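Local coordinates for member of s1p family of ribosomal proteins (Pyrococcus furiosus, PDB 5YH1), which probably acts as an exonuclease of the DHH family, and holds a manganese ion in the DHH-domain fragment crystallised here, at residues L365-A368 and F373-V376; F387-I392 and G414-F419; I324-I329 and E428-E433. All coordinates share one frame; numbering follows the deposited sequence.

All three contacts belong to the mixed sheet in the C-terminal part of the chain. Contact 1 pairs two central strands. Contacts 2 and 3 lay helices 389-399 and 423-435 over the face that carries Leu365, Leu367 and Val376. The centre of contact 1 is about 9 Å from those of contacts 2 and 3, which are about 12 Å apart. Strand 373-378 links contact 1 to contact 2. A probable backbone hydrogen bond, Leu367 N to Asn327 O at 2.7 Å, links it to contact 3. None lies at the manganese site of Asp67, Asp137, His163 and Asp229. Gly414, at its side-chain position, is about 13 Å from the bound manganese ion, too far to coordinate it.

Contact 1 (L365-A368 and F373-V376); sequences LTLA and FAVV
A beta hairpin joins Leu365-Ala368 to Phe373-Val376 in the middle of the C-terminal mixed sheet. The strands run antiparallel, with 157° between their directions. Ala368 and Val375 form a hydrogen-bonded pair. Ala368 N donates to Val375 O at 2.9 Å, and Val375 N returns a bond to Ala368 O at 2.7 Å. Both bonds are nearly straight. Next to them, Leu367 and Val376 form a non-hydrogen-bonded pair. Here the CA-H groups face carbonyls, and Val376 CA lies 3.4 Å from Thr366 O.

Leu365, Leu367, Ala374 and Val376 meet on one face. In Leu367, CG lies anti to the backbone N (chi1 173°), and CD1 reaches over to the partner strand. Leu367 CD1 meets Ala374 CB at 3.6 Å and Val376 CG2 at 3.8 Å. The other branch of the valine is used by Leu365: Leu365 CD1 lies 3.7 Å from Val376 CG1. The two leucines thus hold one valine by different methyls, and each crosses it obliquely. Phe430 of helix 423-435 packs on Leu365 and Val376.

Ala368 and Val375 turn to the other face. They both touch Ser347 of helix 343-358. Thr366 is also on that side, and its buried OG1 is satisfied by hydrogen bonds with His351 ND1 and Asn327 ND2. Apolar groups therefore meet on the first face, while the second also holds a polar network. Strands 325-330 and 413-417 flank the pair, which makes this the central beta hairpin of the mixed sheet.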
# COMPACT_ATOMS: atom_id res chain seq x y z
N LEU A 365 3.38 -18.49 31.10
CA LEU A 365 3.71 -17.21 30.50
C LEU A 365 4.49 -17.42 29.22
O LEU A 365 5.59 -17.97 29.25
CB LEU A 365 4.53 -16.36 31.47
CG LEU A 365 4.72 -14.89 31.07
CD1 LEU A 365 3.41 -14.13 31.05
CD2 LEU A 365 5.68 -14.23 32.05
N THR A 366 3.92 -17.00 28.11
CA THR A 366 4.53 -17.16 26.80
C THR A 366 4.98 -15.81 26.27
O THR A 366 4.18 -14.88 26.14
CB THR A 366 3.57 -17.83 25.81
OG1 THR A 366 3.28 -19.17 26.25
CG2 THR A 366 4.19 -17.91 24.41
N LEU A 367 6.27 -15.70 25.99
CA LEU A 367 6.86 -14.46 25.47
C LEU A 367 7.40 -14.71 24.07
O LEU A 367 8.37 -15.45 23.90
CB LEU A 367 7.99 -14.03 26.40
CG LEU A 367 8.84 -12.85 25.93
CD1 LEU A 367 8.08 -11.56 26.13
CD2 LEU A 367 10.15 -12.84 26.70
N ALA A 368 6.78 -14.10 23.07
CA ALA A 368 7.23 -14.22 21.68
C ALA A 368 7.82 -12.90 21.23
O ALA A 368 7.11 -11.89 21.22
CB ALA A 368 6.06 -14.59 20.79
N PHE A 373 10.06 -5.86 19.45
CA PHE A 373 8.76 -6.04 20.08
C PHE A 373 8.72 -7.39 20.78
O PHE A 373 9.57 -8.25 20.55
CB PHE A 373 7.62 -5.95 19.05
CG PHE A 373 7.61 -7.09 18.06
CD1 PHE A 373 6.88 -8.25 18.33
CD2 PHE A 373 8.35 -7.02 16.89
CE1 PHE A 373 6.89 -9.31 17.43
CE2 PHE A 373 8.36 -8.08 15.99
CZ PHE A 373 7.62 -9.23 16.26
N ALA A 374 7.73 -7.55 21.63
CA ALA A 374 7.44 -8.84 22.24
C ALA A 374 5.96 -8.93 22.47
O ALA A 374 5.34 -7.93 22.83
CB ALA A 374 8.20 -9.01 23.55
N VAL A 375 5.38 -10.10 22.21
CA VAL A 375 4.00 -10.38 22.55
C VAL A 375 3.99 -11.28 23.77
O VAL A 375 4.76 -12.22 23.85
CB VAL A 375 3.25 -11.05 21.38
CG1 VAL A 375 1.82 -11.38 21.78
CG2 VAL A 375 3.26 -10.13 20.17
N VAL A 376 3.13 -10.96 24.74
CA VAL A 376 3.09 -11.64 26.02
C VAL A 376 1.71 -12.23 26.24
O VAL A 376 0.71 -11.56 26.05
CB VAL A 376 3.38 -10.67 27.18
CG1 VAL A 376 3.34 -11.41 28.52
CG2 VAL A 376 4.74 -10.00 26.99

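Contact 2 (F387-I392 and G414-F419); sequences FDLNKI and GSIKFF
Leu389, in the first turn of helix 389-399, reaches down to strand 413-417 and meets Gly414 and Ile416. Its CB points toward the strand. A chi1 of 178° puts CG anti to the backbone N, beside the carbonyl carbon, and the two methyls then reach the strand. Neither CB nor CG touches the strand; the two form the arm, and the methyls make the contact.

CD2 comes down on the backbone of Gly414. Leu389 CD2 lies 3.8 Å from Gly414 CA and 3.8 Å from Gly414 N. Leu389 CD2 also comes within 4.2 Å of Ser415 N. A methyl can lie this close over the chain because the glycine has no side chain.

CD1 goes to the apolar core. Leu389 CD1 is 4.4 Å from Ile416 CD1, a loose contact. Leu389 CD1 also lies 4.1 Å from Phe430 CE1, on helix 423-435. The leucine touches Val376 on the neighbouring strand as well. One branch thus rests on backbone and the other sits among hydrocarbon groups. No hydrogen bond crosses between 387-392 and 414-419.

Asp388 caps the helix start from the N-cap position. Asp388 OD1 accepts from Lys391 N at 3.2 Å, with the donor above the carboxylate plane. Lys391 NZ makes a long salt bridge to Asp388 OD2. Asn390 ND2 bonds Gly409 O, just before the strand. Gly409 belongs to a Gly-Gly-Gly-His run, so this capped helix packed beside it is consistent with the GGGH region of a DHHA1 domain.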
# COMPACT_ATOMS: atom_id res chain seq x y z
N PHE A 387 0.37 -11.48 38.36
CA PHE A 387 1.02 -11.01 37.16
C PHE A 387 0.23 -9.84 36.58
O PHE A 387 -0.97 -9.94 36.39
CB PHE A 387 1.11 -12.13 36.12
CG PHE A 387 1.65 -11.67 34.80
CD1 PHE A 387 3.01 -11.55 34.60
CD2 PHE A 387 0.79 -11.31 33.78
CE1 PHE A 387 3.51 -11.11 33.38
CE2 PHE A 387 1.28 -10.87 32.56
CZ PHE A 387 2.65 -10.77 32.37
N ASP A 388 0.90 -8.73 36.33
CA ASP A 388 0.26 -7.58 35.69
C ASP A 388 1.25 -6.99 34.70
O ASP A 388 2.27 -6.42 35.10
CB ASP A 388 -0.16 -6.53 36.73
CG ASP A 388 -0.93 -5.35 36.12
OD1 ASP A 388 -0.70 -4.98 34.95
OD2 ASP A 388 -1.78 -4.78 36.82
N LEU A 389 0.94 -7.15 33.42
CA LEU A 389 1.83 -6.72 32.36
C LEU A 389 2.03 -5.20 32.36
O LEU A 389 3.15 -4.73 32.15
CB LEU A 389 1.29 -7.18 31.00
CG LEU A 389 2.09 -6.77 29.76
CD1 LEU A 389 3.50 -7.35 29.81
CD2 LEU A 389 1.35 -7.20 28.50
N ASN A 390 0.96 -4.44 32.60
CA ASN A 390 1.05 -2.97 32.64
C ASN A 390 2.00 -2.49 33.74
O ASN A 390 2.80 -1.59 33.51
CB ASN A 390 -0.33 -2.32 32.80
CG ASN A 390 -1.22 -2.60 31.60
OD1 ASN A 390 -0.81 -2.46 30.46
ND2 ASN A 390 -2.45 -3.01 31.87
N LYS A 391 1.93 -3.12 34.91
CA LYS A 391 2.86 -2.80 36.00
C LYS A 391 4.29 -3.15 35.64
O LYS A 391 5.21 -2.41 35.95
CB LYS A 391 2.48 -3.54 37.29
CG LYS A 391 1.24 -2.99 37.96
CD LYS A 391 0.83 -3.82 39.17
CE LYS A 391 -0.53 -3.37 39.70
NZ LYS A 391 -1.14 -4.35 40.64
N ILE A 392 4.47 -4.30 34.99
CA ILE A 392 5.81 -4.74 34.62
C ILE A 392 6.41 -3.80 33.58
O ILE A 392 7.59 -3.46 33.67
CB ILE A 392 5.84 -6.22 34.15
CG1 ILE A 392 5.64 -7.12 35.38
CG2 ILE A 392 7.15 -6.56 33.46
CD1 ILE A 392 5.37 -8.57 35.07
N GLY A 414 -0.84 -8.86 25.91
CA GLY A 414 -0.49 -7.62 25.25
C GLY A 414 0.87 -7.72 24.61
O GLY A 414 1.36 -8.81 24.31
N SER A 415 1.49 -6.57 24.40
CA SER A 415 2.77 -6.52 23.71
C SER A 415 3.60 -5.33 24.16
O SER A 415 3.06 -4.31 24.60
CB SER A 415 2.56 -6.49 22.20
OG SER A 415 1.69 -5.45 21.83
N ILE A 416 4.91 -5.50 24.09
CA ILE A 416 5.89 -4.50 24.46
C ILE A 416 6.61 -4.08 23.19
O ILE A 416 6.78 -4.90 22.27
CB ILE A 416 6.93 -5.07 25.45
CG1 ILE A 416 6.24 -5.75 26.64
CG2 ILE A 416 7.82 -3.97 25.98
CD1 ILE A 416 7.19 -6.47 27.57
N LYS A 417 7.01 -2.82 23.12
CA LYS A 417 7.94 -2.34 22.10
C LYS A 417 9.15 -1.78 22.83
O LYS A 417 9.06 -1.40 24.00
CB LYS A 417 7.30 -1.26 21.22
CG LYS A 417 6.09 -1.72 20.42
N PHE A 418 10.28 -1.78 22.14
CA PHE A 418 11.54 -1.27 22.69
C PHE A 418 12.53 -1.05 21.55
O PHE A 418 12.25 -1.45 20.41
CB PHE A 418 12.10 -2.28 23.70
CG PHE A 418 12.02 -3.71 23.23
CD1 PHE A 418 13.00 -4.24 22.41
CD2 PHE A 418 10.96 -4.52 23.62
CE1 PHE A 418 12.92 -5.55 21.97
CE2 PHE A 418 10.89 -5.83 23.19
CZ PHE A 418 11.86 -6.35 22.36
N PHE A 419 13.66 -0.42 21.86
CA PHE A 419 14.73 -0.22 20.88
C PHE A 419 15.46 -1.53 20.62
O PHE A 419 15.81 -2.25 21.56
CB PHE A 419 15.75 0.81 21.39
CG PHE A 419 15.24 2.23 21.44
CD1 PHE A 419 14.13 2.65 20.72
CD2 PHE A 419 15.91 3.17 22.21
CE1 PHE A 419 13.69 3.97 20.78
CE2 PHE A 419 15.48 4.49 22.28
CZ PHE A 419 14.37 4.89 21.56

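Contact 3 (I324-I329 and E428-E433); sequences IRFNTI and EAFAKE
Phe326 of strand 325-330 sends its ring against Phe430 and Ala431 of helix 423-435. The CB of Phe326 points toward the helix, and that of Phe430 points toward the strand. In both residues CG is anti to the backbone N, with chi1 within 2° of 180°, so each ring extends toward the other segment. The rings differ in their rotation about CB-CG. In Phe326 chi2 is 44°, while in Phe430 it is 87°.

One epsilon carbon of each ring makes the contact. Phe326 CE1 is 4.1 Å from Phe430 CE2 and lies at the edge of the Phe430 ring, near its plane. Phe430 CE2 approaches the Phe326 ring obliquely. This is no face-to-face stack. The other epsilon carbon, Phe326 CE2, lies 3.9 Å from Ala431 CB, and this methyl also comes in obliquely. The helix thus touches both epsilon carbons of one ring with two consecutive residues. The closest backbone approach of the two segments is between Phe326 CA and Ala431 CA, at 8.6 Å.

Thr328 CG2, two residues along the strand, lies 3.6 Å above one face of the Phe326 ring, offset toward the rim. Leu365 and Leu367 of the next strand also pack on Phe326. Ile392 and Leu396 of helix 389-399 pack on Phe430, as does Ile416 of strand 413-417. Both phenylalanines are buried, and the contact has no hydrogen bond across it.

Asn327 points to the opposite face, where its OD1 bonds Ser317 OG. Here the last helix of the chain is laid on the mixed sheet through aromatic and methyl packing.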
# COMPACT_ATOMS: atom_id res chain seq x y z
N ILE A 324 6.29 -20.99 37.97
CA ILE A 324 5.83 -20.45 36.69
C ILE A 324 6.50 -21.17 35.53
O ILE A 324 7.71 -21.38 35.54
CB ILE A 324 6.07 -18.94 36.60
CG1 ILE A 324 5.14 -18.24 37.59
CG2 ILE A 324 5.84 -18.44 35.17
CD1 ILE A 324 5.43 -16.77 37.77
N ARG A 325 5.71 -21.57 34.54
CA ARG A 325 6.25 -22.10 33.29
C ARG A 325 6.40 -20.92 32.32
O ARG A 325 5.41 -20.34 31.86
CB ARG A 325 5.36 -23.19 32.69
CG ARG A 325 5.88 -23.76 31.37
CD ARG A 325 5.00 -24.90 30.87
NE ARG A 325 5.11 -26.06 31.74
CZ ARG A 325 6.14 -26.90 31.74
NH1 ARG A 325 7.16 -26.73 30.91
NH2 ARG A 325 6.15 -27.92 32.59
N PHE A 326 7.65 -20.58 32.02
CA PHE A 326 8.00 -19.42 31.18
C PHE A 326 8.50 -19.92 29.81
O PHE A 326 9.51 -20.60 29.74
CB PHE A 326 9.09 -18.61 31.89
CG PHE A 326 9.52 -17.36 31.18
CD1 PHE A 326 8.60 -16.49 30.61
CD2 PHE A 326 10.86 -17.00 31.15
CE1 PHE A 326 9.02 -15.31 29.98
CE2 PHE A 326 11.29 -15.83 30.54
CZ PHE A 326 10.36 -14.98 29.96
N ASN A 327 7.76 -19.58 28.75
CA ASN A 327 8.11 -19.99 27.39
C ASN A 327 8.61 -18.79 26.59
O ASN A 327 8.00 -17.72 26.62
CB ASN A 327 6.89 -20.56 26.66
CG ASN A 327 6.16 -21.63 27.46
OD1 ASN A 327 6.78 -22.50 28.06
ND2 ASN A 327 4.84 -21.57 27.45
N THR A 328 9.69 -18.97 25.84
CA THR A 328 10.21 -17.90 24.98
C THR A 328 10.44 -18.42 23.57
O THR A 328 10.85 -19.57 23.38
CB THR A 328 11.53 -17.32 25.52
OG1 THR A 328 12.50 -18.38 25.60
CG2 THR A 328 11.33 -16.71 26.89
N ILE A 329 10.15 -17.57 22.60
CA ILE A 329 10.33 -17.92 21.19
C ILE A 329 10.69 -16.67 20.40
O ILE A 329 10.01 -15.64 20.48
CB ILE A 329 9.08 -18.62 20.61
CG1 ILE A 329 9.23 -18.87 19.10
CG2 ILE A 329 7.82 -17.82 20.87
CD1 ILE A 329 10.32 -19.86 18.76
N GLU A 428 15.79 -9.59 29.45
CA GLU A 428 16.36 -10.10 30.69
C GLU A 428 15.74 -9.42 31.91
O GLU A 428 15.51 -10.08 32.92
CB GLU A 428 17.88 -9.95 30.68
CG GLU A 428 18.56 -10.97 29.78
CD GLU A 428 20.07 -10.87 29.79
OE1 GLU A 428 20.61 -9.92 30.40
OE2 GLU A 428 20.71 -11.75 29.18
N ALA A 429 15.45 -8.13 31.82
CA ALA A 429 14.77 -7.44 32.92
C ALA A 429 13.33 -7.92 33.05
O ALA A 429 12.79 -8.01 34.15
CB ALA A 429 14.81 -5.93 32.72
N PHE A 430 12.69 -8.20 31.91
CA PHE A 430 11.35 -8.77 31.94
C PHE A 430 11.38 -10.12 32.66
O PHE A 430 10.52 -10.40 33.49
CB PHE A 430 10.78 -8.93 30.54
CG PHE A 430 9.40 -9.51 30.52
CD1 PHE A 430 8.29 -8.70 30.63
CD2 PHE A 430 9.21 -10.88 30.41
CE1 PHE A 430 7.01 -9.24 30.63
CE2 PHE A 430 7.94 -11.42 30.40
CZ PHE A 430 6.84 -10.60 30.51
N ALA A 431 12.37 -10.95 32.34
CA ALA A 431 12.47 -12.28 32.93
C ALA A 431 12.72 -12.21 34.45
O ALA A 431 12.20 -13.04 35.20
CB ALA A 431 13.54 -13.09 32.24
N LYS A 432 13.48 -11.21 34.90
CA LYS A 432 13.77 -11.06 36.32
C LYS A 432 12.51 -10.68 37.08
O LYS A 432 12.30 -11.14 38.20
CB LYS A 432 14.86 -10.01 36.58
N GLU A 433 11.67 -9.84 36.47
CA GLU A 433 10.41 -9.47 37.09
C GLU A 433 9.47 -10.68 37.25
O GLU A 433 8.70 -10.74 38.21
CB GLU A 433 9.70 -8.38 36.28
CG GLU A 433 10.41 -7.03 36.32
CD GLU A 433 10.68 -6.54 37.73
OE1 GLU A 433 11.85 -6.26 38.05
OE2 GLU A 433 9.72 -6.44 38.53